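Local structure of phosphoribosyl-aminoimidazole carboxylase (Aspergillus clavatus, 3K5I) at residues 47-52 and 64-69; 75-80 and 99-104; 142-147 and 196-201; 330-335 and 382-387; 355-360 and 378-383. The protein probably catalyses the ATP-dependent carboxylation of 5-aminoimidazole ribonucleotide to its N5-carboxyamino form in purine biosynthesis. All coordinates share one frame; numbering follows the deposited sequence.

Contact 1: 47-52 and 64-69; sequences NIQVNV and SAHDGH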
# COMPACT_ATOMS: atom_id res chain seq x y z
N ASN A 47 0.07 -12.77 -2.87
CA ASN A 47 -0.22 -14.03 -2.17
C ASN A 47 0.99 -14.97 -2.14
O ASN A 47 0.88 -16.20 -2.30
CB ASN A 47 -1.51 -14.68 -2.66
CG ASN A 47 -2.64 -13.71 -2.76
OD1 ASN A 47 -3.66 -13.97 -3.43
ND2 ASN A 47 -2.50 -12.59 -2.04
N ILE A 48 2.16 -14.36 -1.96
CA ILE A 48 3.41 -15.10 -1.84
C ILE A 48 3.69 -15.12 -0.35
O ILE A 48 3.67 -14.09 0.30
CB ILE A 48 4.59 -14.54 -2.63
CG1 ILE A 48 4.34 -15.06 -4.02
CG2 ILE A 48 6.03 -15.00 -2.11
CD1 ILE A 48 4.62 -14.04 -5.03
N GLN A 49 3.93 -16.33 0.14
CA GLN A 49 4.19 -16.62 1.53
C GLN A 49 5.57 -16.18 1.86
O GLN A 49 6.55 -16.61 1.23
CB GLN A 49 4.16 -18.11 1.88
CG GLN A 49 3.97 -18.22 3.40
CD GLN A 49 3.83 -19.64 3.89
OE1 GLN A 49 2.80 -20.24 3.68
NE2 GLN A 49 4.84 -20.17 4.58
N VAL A 50 5.55 -15.35 2.89
CA VAL A 50 6.75 -14.84 3.46
C VAL A 50 7.03 -15.37 4.89
O VAL A 50 6.29 -14.99 5.84
CB VAL A 50 6.97 -13.33 3.20
CG1 VAL A 50 8.31 -12.88 3.85
CG2 VAL A 50 7.07 -13.10 1.67
N ASN A 51 8.03 -16.26 5.05
CA ASN A 51 8.33 -16.70 6.44
C ASN A 51 9.41 -15.78 6.98
O ASN A 51 10.45 -15.62 6.39
CB ASN A 51 8.92 -18.09 6.58
CG ASN A 51 8.04 -19.08 5.92
OD1 ASN A 51 6.85 -18.85 5.90
ND2 ASN A 51 8.62 -20.07 5.27
N VAL A 52 9.20 -15.15 8.12
CA VAL A 52 10.20 -14.20 8.62
C VAL A 52 11.09 -14.61 9.77
O VAL A 52 10.64 -15.25 10.70
CB VAL A 52 9.30 -13.06 9.26
CG1 VAL A 52 10.02 -11.79 9.62
CG2 VAL A 52 8.18 -12.71 8.32
N SER A 64 1.34 -10.86 8.63
CA SER A 64 1.46 -12.10 7.90
C SER A 64 1.07 -13.17 8.93
O SER A 64 1.92 -13.76 9.61
CB SER A 64 2.95 -12.22 7.58
OG SER A 64 3.29 -13.51 7.07
N ALA A 65 -0.22 -13.43 9.06
CA ALA A 65 -0.73 -14.39 10.05
C ALA A 65 -0.71 -15.81 9.54
O ALA A 65 -1.76 -16.25 9.06
CB ALA A 65 -2.19 -14.03 10.37
N HIS A 66 0.41 -16.52 9.64
CA HIS A 66 0.45 -17.93 9.20
C HIS A 66 1.44 -18.66 10.10
O HIS A 66 2.05 -18.02 10.97
CB HIS A 66 0.82 -18.02 7.71
CG HIS A 66 2.15 -17.41 7.34
ND1 HIS A 66 3.33 -17.97 7.75
CD2 HIS A 66 2.49 -16.35 6.57
CE1 HIS A 66 4.34 -17.26 7.29
NE2 HIS A 66 3.86 -16.27 6.58
N ASP A 67 1.66 -19.95 9.94
CA ASP A 67 2.63 -20.56 10.86
C ASP A 67 4.10 -20.73 10.48
O ASP A 67 4.84 -21.40 11.22
CB ASP A 67 2.09 -21.85 11.48
CG ASP A 67 1.86 -22.94 10.45
OD1 ASP A 67 2.63 -23.92 10.42
OD2 ASP A 67 0.88 -22.81 9.69
N GLY A 68 4.55 -20.14 9.38
CA GLY A 68 5.95 -20.37 9.00
C GLY A 68 7.10 -19.54 9.55
O GLY A 68 8.29 -19.77 9.24
N HIS A 69 6.77 -18.52 10.32
CA HIS A 69 7.86 -17.70 10.78
C HIS A 69 8.74 -18.53 11.73
O HIS A 69 8.37 -19.56 12.29
CB HIS A 69 7.23 -16.45 11.48
CG HIS A 69 6.36 -15.60 10.58
ND1 HIS A 69 6.80 -15.13 9.36
CD2 HIS A 69 5.10 -15.13 10.73
CE1 HIS A 69 5.84 -14.43 8.80
NE2 HIS A 69 4.79 -14.40 9.61
O HOH W 1 2.94 -14.16 4.14
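Gln49 lies across the imidazole of His66: its CG sits over one ring face, 4.0 Å from the centroid in a CH-pi contact, and the terminal amide is stacked on the ring with the two planes 25° apart. The contact belongs to the Rossmann-like parallel sheet of the preATP-grasp domain, where strand 49-54 receives two histidines from the loop that leads to strand 70-71. His66 takes the crowded position between its backbone N and carbonyl carbon (chi1 58°), which turns the ring edge to the strand. There NE2 donates to Val50 O at 2.8 Å; the oxygen lies in the ring plane, but the nitrogen stands well above the carbonyl plane, away from the lone pairs. ND1 on the same ring accepts Gly68 N, so both ring nitrogens are bonded and rotation of the imidazole is fixed. His69 NE2 rests over the face of His66 remote from Gln49. The His69 ring is also held at two corners: ND1 receives Val52 N at 2.7 Å, nearly in plane, and NE2 donates to Ser64 O at 2.9 Å. Asn51 adds its CB against Gly68 O, while its OD1 takes Gln49 NE2 at 2.7 Å and thereby steadies the amide over the imidazole. At Ala65 the second subunit comes within reach and bonds to the backbone. One water completes the join, accepting Val50 N at 3.1 Å and bonded to Ser64 OG at 3.0 Å.

Contact 2: 75-80 and 99-104; sequences KEREAV and TYALEE
Two helices of the Rossmann-like preATP-grasp domain meet here by their first turns: helix 77-84, which leads into strand 89-92, and helix 99-105, which follows that strand on the way to strand 110-111. The small Ala101 side chain is the central point. Its CB faces the first helix and touches Arg77 O at 3.4 Å, Arg77 CD at the same distance, and Val80 CG1 at 3.5 Å. That methyl of Val80 also reaches Leu102 CD2 at 3.9 Å, the two side chains running at about a right angle, and Val80 also rests on Leu53 of strand 49-54. Toward solvent, Arg77 spans the gap. Its CG points opposite the backbone N (chi1 -156°), and bends at chi2 and chi3 then lay the chain over the start of the neighbouring helix, with the guanidinium resting one face on Tyr100 CB, 3.6 Å from NH1. The polar end is divided among acids. NH1 forms a salt bridge with Asp98, whose other carboxylate oxygen accepts the backbone N of both Tyr100 and Ala101; Asp98 thus ties the arginine to the opening turn of helix 99-105. Glu104 is a lesser partner for Arg77; its carboxylate also forms a salt bridge with Arg81, one turn further along the first helix. The guanidinium and carboxylate planes are 48° apart, and the one bond between them is long and bent: Arg77 NE to Glu104 OE2, weak at 3.5 Å.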
# COMPACT_ATOMS: atom_id res chain seq x y z
N LYS A 75 21.14 -13.26 13.25
CA LYS A 75 22.61 -13.44 13.40
C LYS A 75 22.76 -14.78 14.16
O LYS A 75 23.80 -15.08 14.76
CB LYS A 75 23.14 -12.41 14.41
CG LYS A 75 22.94 -10.97 14.07
CD LYS A 75 23.37 -10.11 15.25
CE LYS A 75 22.84 -8.66 15.12
NZ LYS A 75 22.01 -7.99 16.19
N GLU A 76 21.68 -15.56 14.16
CA GLU A 76 21.64 -16.82 14.90
C GLU A 76 21.71 -18.07 14.05
O GLU A 76 20.67 -18.40 13.53
CB GLU A 76 20.31 -16.80 15.63
CG GLU A 76 20.23 -17.68 16.86
CD GLU A 76 18.89 -17.78 17.59
OE1 GLU A 76 18.05 -16.84 17.64
OE2 GLU A 76 18.73 -18.88 18.15
N ARG A 77 22.88 -18.71 13.94
CA ARG A 77 23.21 -19.97 13.23
C ARG A 77 22.13 -21.00 12.91
O ARG A 77 21.91 -21.31 11.74
CB ARG A 77 24.28 -20.72 14.02
CG ARG A 77 25.15 -21.70 13.25
CD ARG A 77 25.65 -21.12 11.93
NE ARG A 77 27.03 -21.56 11.77
CZ ARG A 77 28.10 -20.80 11.99
NH1 ARG A 77 28.11 -19.48 12.35
NH2 ARG A 77 29.21 -21.48 11.82
N GLU A 78 21.49 -21.51 13.96
CA GLU A 78 20.40 -22.50 13.92
C GLU A 78 19.00 -21.97 13.58
O GLU A 78 18.13 -22.72 13.14
CB GLU A 78 20.34 -23.28 15.25
CG GLU A 78 21.44 -24.36 15.47
CD GLU A 78 21.96 -25.09 14.21
OE1 GLU A 78 21.15 -25.71 13.47
OE2 GLU A 78 23.20 -25.06 13.95
N ALA A 79 18.78 -20.67 13.79
CA ALA A 79 17.53 -19.98 13.51
C ALA A 79 17.61 -19.72 12.01
O ALA A 79 16.65 -20.03 11.27
CB ALA A 79 17.53 -18.67 14.31
N VAL A 80 18.78 -19.21 11.58
CA VAL A 80 19.11 -18.91 10.15
C VAL A 80 18.84 -20.20 9.31
O VAL A 80 18.17 -20.16 8.26
CB VAL A 80 20.53 -18.17 9.90
CG1 VAL A 80 20.91 -18.06 8.42
CG2 VAL A 80 20.82 -16.74 10.55
N THR A 99 26.17 -14.97 7.80
CA THR A 99 26.45 -15.50 6.47
C THR A 99 27.14 -16.86 6.46
O THR A 99 27.29 -17.45 5.39
CB THR A 99 27.23 -14.47 5.65
OG1 THR A 99 28.59 -14.36 6.12
CG2 THR A 99 26.49 -13.16 5.97
N TYR A 100 27.55 -17.34 7.64
CA TYR A 100 28.21 -18.65 7.74
C TYR A 100 27.15 -19.74 7.75
O TYR A 100 27.26 -20.72 7.01
CB TYR A 100 29.13 -18.69 8.95
CG TYR A 100 30.28 -17.75 8.72
CD1 TYR A 100 31.45 -18.17 8.08
CD2 TYR A 100 30.20 -16.44 9.13
CE1 TYR A 100 32.49 -17.30 7.86
CE2 TYR A 100 31.24 -15.57 8.96
CZ TYR A 100 32.38 -15.98 8.28
OH TYR A 100 33.46 -15.14 8.20
N ALA A 101 26.09 -19.51 8.51
CA ALA A 101 24.98 -20.44 8.52
C ALA A 101 24.50 -20.45 7.07
O ALA A 101 24.14 -21.50 6.58
CB ALA A 101 23.79 -19.89 9.33
N LEU A 102 24.44 -19.31 6.40
CA LEU A 102 23.99 -19.24 4.98
C LEU A 102 24.88 -20.03 4.00
O LEU A 102 24.35 -20.69 3.09
CB LEU A 102 23.85 -17.82 4.44
CG LEU A 102 22.76 -16.81 4.85
CD1 LEU A 102 22.94 -15.39 4.24
CD2 LEU A 102 21.34 -17.29 4.63
N GLU A 103 26.20 -19.97 4.18
CA GLU A 103 27.12 -20.75 3.33
C GLU A 103 26.81 -22.26 3.64
O GLU A 103 26.81 -23.12 2.78
CB GLU A 103 28.56 -20.39 3.72
CG GLU A 103 29.71 -21.17 2.98
CD GLU A 103 31.13 -20.75 3.44
OE1 GLU A 103 31.16 -20.09 4.54
OE2 GLU A 103 32.14 -21.04 2.75
N GLU A 104 26.51 -22.57 4.89
CA GLU A 104 26.24 -23.94 5.25
C GLU A 104 25.02 -24.50 4.60
O GLU A 104 24.97 -25.69 4.26
CB GLU A 104 25.87 -24.02 6.71
CG GLU A 104 26.51 -25.13 7.50
CD GLU A 104 26.96 -24.54 8.82
OE1 GLU A 104 28.18 -24.50 9.06
OE2 GLU A 104 26.10 -24.06 9.58

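Contact 3: 142-147 and 196-201; sequences RELVEN and RPLYAE
Leu144 and Leu198 cross obliquely on one side of the ATP-grasp domain's four-stranded antiparallel sheet, Leu144 CD2 meeting Leu198 CD1 at 4.1 Å, while Leu144 CD1 lies over the backbone at Tyr199 CA. Glu143 and Tyr199 project from the other side and touch only near their roots, CB to CB at 4.0 Å. Beyond that they part: the Glu143 carboxylate goes to Lys168, and the Tyr199 ring meets that of Phe125, its side chain about 6 Å from the bound ADP. Outermost strand 141-144 is paired through Arg142 and Ala200, with Ala200 N to Arg142 O at 3.0 Å and a longer return bond. Next to them Leu144 N donates to Leu198 O at 3.0 Å, but the strands then diverge and water enters. Asn147, its CG set beside the backbone N (chi1 -52°), brings its amide over Leu198, with OD1 3.5 Å from Leu198 CD1. Glu201, next after Ala200, belongs to the ADP pocket; it forms a salt bridge with Lys166 and a weak hydrogen bond to the adenine amino group. Where the strands separate, one water accepts Leu198 N at 2.9 Å and lies 2.8 Å from Asn147 OD1.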
# COMPACT_ATOMS: atom_id res chain seq x y z
N ARG A 142 41.67 4.74 7.14
CA ARG A 142 42.76 4.05 7.82
C ARG A 142 42.10 3.10 8.81
O ARG A 142 41.25 3.52 9.59
CB ARG A 142 43.69 5.02 8.57
CG ARG A 142 44.43 5.95 7.63
CD ARG A 142 45.51 5.23 6.80
NE ARG A 142 46.53 6.18 6.39
CZ ARG A 142 46.39 7.03 5.38
NH1 ARG A 142 45.27 7.00 4.68
NH2 ARG A 142 47.36 7.89 5.08
N GLU A 143 42.46 1.83 8.82
CA GLU A 143 41.80 1.00 9.82
C GLU A 143 42.46 1.30 11.17
O GLU A 143 43.53 1.90 11.21
CB GLU A 143 41.67 -0.45 9.32
CG GLU A 143 42.32 -1.54 10.12
CD GLU A 143 42.66 -2.71 9.21
OE1 GLU A 143 43.69 -2.65 8.49
OE2 GLU A 143 41.86 -3.67 9.17
N LEU A 144 41.85 0.92 12.28
CA LEU A 144 42.45 1.18 13.59
C LEU A 144 42.82 -0.17 14.15
O LEU A 144 41.92 -0.88 14.54
CB LEU A 144 41.45 1.77 14.57
CG LEU A 144 41.55 3.28 14.80
CD1 LEU A 144 40.91 3.92 13.58
CD2 LEU A 144 40.88 3.63 16.14
N VAL A 145 44.10 -0.52 14.22
CA VAL A 145 44.49 -1.82 14.77
C VAL A 145 44.21 -2.08 16.26
O VAL A 145 44.08 -3.23 16.70
CB VAL A 145 45.89 -2.21 14.31
CG1 VAL A 145 46.46 -3.25 15.26
CG2 VAL A 145 45.82 -2.69 12.86
N GLU A 146 44.12 -1.03 17.08
CA GLU A 146 43.79 -1.18 18.50
C GLU A 146 42.94 0.06 18.69
O GLU A 146 42.85 0.90 17.79
CB GLU A 146 44.95 -1.06 19.46
CG GLU A 146 46.00 -0.15 18.91
CD GLU A 146 47.35 -0.81 18.97
OE1 GLU A 146 48.14 -0.59 18.03
OE2 GLU A 146 47.58 -1.56 19.95
N ASN A 147 42.32 0.17 19.85
CA ASN A 147 41.48 1.34 20.05
C ASN A 147 41.98 2.34 21.09
O ASN A 147 41.37 2.69 22.10
CB ASN A 147 39.98 1.07 19.91
CG ASN A 147 39.62 0.36 18.62
OD1 ASN A 147 39.95 0.78 17.49
ND2 ASN A 147 38.92 -0.76 18.79
N ARG A 196 34.31 -2.09 19.53
CA ARG A 196 33.90 -2.47 18.19
C ARG A 196 35.19 -2.38 17.31
O ARG A 196 36.17 -1.73 17.66
CB ARG A 196 32.71 -1.58 17.71
CG ARG A 196 31.50 -1.56 18.71
CD ARG A 196 30.36 -0.56 18.34
NE ARG A 196 29.76 -0.91 17.04
CZ ARG A 196 28.76 -0.27 16.44
NH1 ARG A 196 28.22 0.80 17.01
NH2 ARG A 196 28.30 -0.68 15.26
N PRO A 197 35.25 -3.05 16.17
CA PRO A 197 36.42 -2.95 15.27
C PRO A 197 36.11 -1.62 14.53
O PRO A 197 34.98 -1.40 14.09
CB PRO A 197 36.16 -4.06 14.25
CG PRO A 197 34.65 -4.29 14.26
CD PRO A 197 34.16 -3.88 15.63
N LEU A 198 37.09 -0.73 14.41
CA LEU A 198 36.91 0.58 13.78
C LEU A 198 37.87 0.92 12.68
O LEU A 198 38.93 0.31 12.49
CB LEU A 198 37.26 1.67 14.83
CG LEU A 198 36.68 1.37 16.19
CD1 LEU A 198 37.04 2.60 16.99
CD2 LEU A 198 35.16 1.14 16.09
N TYR A 199 37.52 2.00 12.01
CA TYR A 199 38.38 2.54 10.98
C TYR A 199 37.88 3.99 10.93
O TYR A 199 36.78 4.29 11.35
CB TYR A 199 38.34 1.83 9.63
CG TYR A 199 37.09 2.13 8.88
CD1 TYR A 199 35.90 1.51 9.24
CD2 TYR A 199 37.08 3.06 7.84
CE1 TYR A 199 34.78 1.75 8.53
CE2 TYR A 199 35.93 3.34 7.14
CZ TYR A 199 34.78 2.68 7.53
OH TYR A 199 33.55 2.81 6.94
N ALA A 200 38.69 4.93 10.46
CA ALA A 200 38.28 6.33 10.38
C ALA A 200 38.22 6.74 8.92
O ALA A 200 38.94 6.16 8.08
CB ALA A 200 39.29 7.21 11.14
N GLU A 201 37.39 7.72 8.60
CA GLU A 201 37.39 8.05 7.19
C GLU A 201 37.75 9.52 7.01
O GLU A 201 37.37 10.36 7.83
CB GLU A 201 35.99 7.66 6.70
CG GLU A 201 35.98 6.56 5.68
CD GLU A 201 34.58 6.36 5.12
OE1 GLU A 201 33.75 7.29 5.25
OE2 GLU A 201 34.29 5.29 4.56
O HOH W 2 39.56 -1.30 15.73
O HOH W 3 40.45 -2.61 12.71

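Contact 4: 330-335 and 382-387; sequences PSIMLN and PTMHEA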
# COMPACT_ATOMS: atom_id res chain seq x y z
N PRO A 330 6.59 14.01 -8.77
CA PRO A 330 7.60 14.34 -7.75
C PRO A 330 7.17 14.01 -6.32
O PRO A 330 5.97 14.07 -5.96
CB PRO A 330 7.89 15.85 -7.94
CG PRO A 330 7.48 16.11 -9.40
CD PRO A 330 6.58 14.95 -9.91
N SER A 331 8.15 13.69 -5.48
CA SER A 331 7.85 13.37 -4.09
C SER A 331 8.97 13.60 -3.09
O SER A 331 10.15 13.78 -3.41
CB SER A 331 7.09 12.06 -3.91
OG SER A 331 7.78 10.94 -4.43
N ILE A 332 8.56 13.66 -1.84
CA ILE A 332 9.53 13.90 -0.79
C ILE A 332 9.21 12.91 0.34
O ILE A 332 8.04 12.76 0.72
CB ILE A 332 9.39 15.40 -0.22
CG1 ILE A 332 9.68 16.41 -1.32
CG2 ILE A 332 10.49 15.75 0.83
CD1 ILE A 332 9.19 17.79 -0.96
N MET A 333 10.23 12.24 0.89
CA MET A 333 9.96 11.33 2.01
C MET A 333 10.74 11.95 3.15
O MET A 333 11.92 12.36 2.96
CB MET A 333 10.42 9.89 1.74
CG MET A 333 10.30 8.84 2.91
SD MET A 333 11.92 8.02 3.16
CE MET A 333 12.86 9.25 3.87
N LEU A 334 10.04 11.99 4.28
CA LEU A 334 10.59 12.49 5.54
C LEU A 334 10.60 11.31 6.55
O LEU A 334 9.64 10.56 6.65
CB LEU A 334 9.71 13.63 6.08
CG LEU A 334 10.20 14.18 7.43
CD1 LEU A 334 11.33 15.19 7.34
CD2 LEU A 334 9.05 14.91 8.01
N ASN A 335 11.70 11.07 7.27
CA ASN A 335 11.69 9.94 8.20
C ASN A 335 11.09 10.47 9.48
O ASN A 335 11.24 11.65 9.68
CB ASN A 335 13.13 9.49 8.56
CG ASN A 335 13.57 8.32 7.70
OD1 ASN A 335 12.73 7.64 7.09
ND2 ASN A 335 14.88 8.11 7.60
N PRO A 382 2.38 17.11 -8.42
CA PRO A 382 2.73 17.13 -9.84
C PRO A 382 4.06 17.84 -10.03
O PRO A 382 4.66 17.64 -11.05
CB PRO A 382 1.57 17.86 -10.53
CG PRO A 382 0.51 18.14 -9.41
CD PRO A 382 0.95 17.38 -8.18
N THR A 383 4.50 18.66 -9.06
CA THR A 383 5.76 19.42 -9.10
C THR A 383 6.49 19.36 -7.75
O THR A 383 5.88 19.20 -6.68
CB THR A 383 5.56 20.94 -9.41
OG1 THR A 383 4.70 21.48 -8.41
CG2 THR A 383 4.88 21.20 -10.79
N MET A 384 7.81 19.53 -7.77
CA MET A 384 8.55 19.44 -6.51
C MET A 384 8.12 20.64 -5.68
O MET A 384 7.80 20.57 -4.49
CB MET A 384 10.04 19.59 -6.91
CG MET A 384 11.08 19.06 -5.94
SD MET A 384 10.67 17.57 -4.91
CE MET A 384 11.78 16.39 -5.85
N HIS A 385 8.13 21.77 -6.38
CA HIS A 385 7.82 23.00 -5.73
C HIS A 385 6.66 22.69 -4.82
O HIS A 385 6.65 22.88 -3.64
CB HIS A 385 7.41 24.06 -6.70
CG HIS A 385 7.18 25.35 -5.99
ND1 HIS A 385 8.20 26.01 -5.35
CD2 HIS A 385 6.05 26.05 -5.76
CE1 HIS A 385 7.72 27.09 -4.77
NE2 HIS A 385 6.42 27.14 -5.01
N GLU A 386 5.57 22.31 -5.45
CA GLU A 386 4.34 22.10 -4.69
C GLU A 386 4.42 21.02 -3.59
O GLU A 386 3.78 21.18 -2.52
CB GLU A 386 3.31 21.75 -5.73
CG GLU A 386 1.90 21.96 -5.33
CD GLU A 386 0.98 21.28 -6.33
OE1 GLU A 386 1.34 21.17 -7.54
OE2 GLU A 386 -0.08 20.86 -5.84
N ALA A 387 5.18 19.95 -3.86
CA ALA A 387 5.39 18.86 -2.89
C ALA A 387 6.16 19.49 -1.72
O ALA A 387 5.87 19.25 -0.54
CB ALA A 387 6.22 17.69 -3.50
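The puckered pyrrolidine ring of Pro330 meets the other segment with three of its carbons, which press on successive backbone groups: CD on Pro382 O at 3.5 Å, CG on Thr383 CA at 3.7 Å, and CB on Met384 N, also at 3.7 Å. This is strand-on-helix packing in the C-terminal domain, where helix 384-399 covers strand 331-337 of the large antiparallel sheet. Inside the strand, Ile332 points at the helix. Its CG1, beside the backbone N (chi1 -62°), carries CD1 onto Ala387, 3.9 Å from the CB and closer still to the carbonyl group, while CG1 itself meets Met384 SD at 3.9 Å. The Met384 chain first runs opposite its backbone N and then bends at chi2 and chi3, which turns the thioether toward the strand and brings CE to Ser331 O. Tyr240 on the next strand touches both Ile332 and Met384, and Ile391 one helical turn beyond Ala387 continues the apolar strip. The contact between the two segments is therefore one of carbon, sulfur and backbone surfaces. Polar order appears at the helix start, where Thr383 is the N-cap: Ala387 N bonds to its carbonyl, and Glu386 N donates to Thr383 OG1 at 3.2 Å with an angle of 154°.

Contact 5: 355-360 and 378-383; sequences IPNASI and TVTAPT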
# COMPACT_ATOMS: atom_id res chain seq x y z
N ILE A 355 -1.31 16.90 6.13
CA ILE A 355 -0.55 17.46 5.01
C ILE A 355 -1.26 16.99 3.74
O ILE A 355 -1.71 15.84 3.67
CB ILE A 355 0.88 17.02 5.11
CG1 ILE A 355 1.39 17.42 6.50
CG2 ILE A 355 1.63 17.54 3.92
CD1 ILE A 355 1.71 18.94 6.75
N PRO A 356 -1.45 17.86 2.74
CA PRO A 356 -2.19 17.31 1.60
C PRO A 356 -1.25 16.28 0.96
O PRO A 356 -0.04 16.50 0.99
CB PRO A 356 -2.45 18.53 0.66
CG PRO A 356 -2.04 19.75 1.44
CD PRO A 356 -1.26 19.34 2.69
N ASN A 357 -1.76 15.22 0.34
CA ASN A 357 -0.92 14.23 -0.37
C ASN A 357 0.12 13.44 0.37
O ASN A 357 1.03 12.87 -0.22
CB ASN A 357 -0.18 14.92 -1.52
CG ASN A 357 -1.16 15.51 -2.50
OD1 ASN A 357 -2.38 15.29 -2.33
ND2 ASN A 357 -0.68 16.23 -3.52
N ALA A 358 -0.03 13.40 1.68
CA ALA A 358 0.96 12.76 2.47
C ALA A 358 0.58 11.33 2.82
O ALA A 358 -0.48 11.08 3.40
CB ALA A 358 1.14 13.62 3.72
N SER A 359 1.45 10.39 2.46
CA SER A 359 1.13 9.01 2.75
C SER A 359 1.90 8.67 4.01
O SER A 359 3.11 8.83 4.04
CB SER A 359 1.54 8.14 1.56
OG SER A 359 1.71 6.77 1.86
N ILE A 360 1.16 8.22 5.03
CA ILE A 360 1.79 7.89 6.29
C ILE A 360 2.11 6.41 6.49
O ILE A 360 1.26 5.60 6.26
CB ILE A 360 0.89 8.32 7.47
CG1 ILE A 360 0.58 9.84 7.40
CG2 ILE A 360 1.48 7.78 8.76
CD1 ILE A 360 -0.74 10.48 7.87
N THR A 378 5.37 10.06 3.10
CA THR A 378 5.83 10.36 1.74
C THR A 378 4.83 11.33 1.14
O THR A 378 3.64 11.02 1.09
CB THR A 378 5.94 9.09 0.81
OG1 THR A 378 7.05 8.29 1.15
CG2 THR A 378 6.28 9.52 -0.62
N VAL A 379 5.32 12.46 0.65
CA VAL A 379 4.39 13.42 -0.01
C VAL A 379 4.63 13.57 -1.54
O VAL A 379 5.76 13.79 -2.02
CB VAL A 379 4.47 14.78 0.70
CG1 VAL A 379 3.61 15.84 0.03
CG2 VAL A 379 4.05 14.60 2.11
N THR A 380 3.57 13.43 -2.33
CA THR A 380 3.75 13.54 -3.79
C THR A 380 3.14 14.88 -4.28
O THR A 380 2.50 15.62 -3.54
CB THR A 380 2.92 12.44 -4.44
OG1 THR A 380 1.58 12.53 -3.95
CG2 THR A 380 3.41 11.11 -3.98
N ALA A 381 3.34 15.20 -5.55
CA ALA A 381 2.77 16.40 -6.13
C ALA A 381 3.20 16.46 -7.58
O ALA A 381 4.23 15.89 -7.96
CB ALA A 381 3.03 17.65 -5.36
N PRO A 382 2.38 17.11 -8.42
CA PRO A 382 2.73 17.13 -9.84
C PRO A 382 4.06 17.84 -10.03
O PRO A 382 4.66 17.64 -11.05
CB PRO A 382 1.57 17.86 -10.53
CG PRO A 382 0.51 18.14 -9.41
CD PRO A 382 0.95 17.38 -8.18
N THR A 383 4.50 18.66 -9.06
CA THR A 383 5.76 19.42 -9.10
C THR A 383 6.49 19.36 -7.75
O THR A 383 5.88 19.20 -6.68
CB THR A 383 5.56 20.94 -9.41
OG1 THR A 383 4.70 21.48 -8.41
CG2 THR A 383 4.88 21.20 -10.79
O HOH W 4 1.25 10.32 -1.54
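Asn357 is held against Thr380 from two directions. Its ND2 donates to Thr380 O at 3.2 Å, approaching from above the carbonyl plane although the oxygen lies close to the asparagine amide plane; its own backbone O accepts Thr380 N in a weak bond of 3.3 Å. The same Asn357 O takes a water proton at 2.9 Å, and that water also bonds to Thr380 OG1. Next in register, Ala358 CB and Val379 CG2 press together at 3.5 Å, tight for two methyl carbons, and Val379 CG2 also reaches Ile355 CG2. Ser359 and Thr378 then exchange two short, nearly straight bonds: Ser359 N to Thr378 O and Thr378 N to Ser359 O, both 2.7 Å. What places Asn357 is the type II turn from Ile355 to Ala358, in which it adopts positive phi (61°) and, with CG beside its backbone N, swings the amide to Thr380. Outside this shell, Ser324 OG of the second subunit bonds to Asn357 N, His390 packs on the asparagine, and Ser359 OG is taken by Glu301. The whole is the open end of an antiparallel beta hairpin, strands 358-362 and 373-380, the former outermost within this chain in the large sheet shared with the ATP-grasp region.

Overall arrangement
Contacts 4 and 5 are neighbours, their centres about 6 Å apart: they share Pro382 and Thr383, and Val379 N probably bonds to Ile332 O between adjacent strands of one sheet. Contact 5 is the buried one and works by strand pairing, whereas contact 4 lays a helix on the same sheet by apolar packing. The other three are partly buried, like contact 4. Contacts 1 and 2 lie in the preATP-grasp region, one relying on imidazole bonds to an inner strand, the other on a small apolar patch edged by charge. Contact 3, beside ADP, pairs an outermost strand, as contact 5 does, but its strands part at one end, with two waters between them. Contacts 1 and 5 reach the second subunit, and contact 4 does so through Glu386.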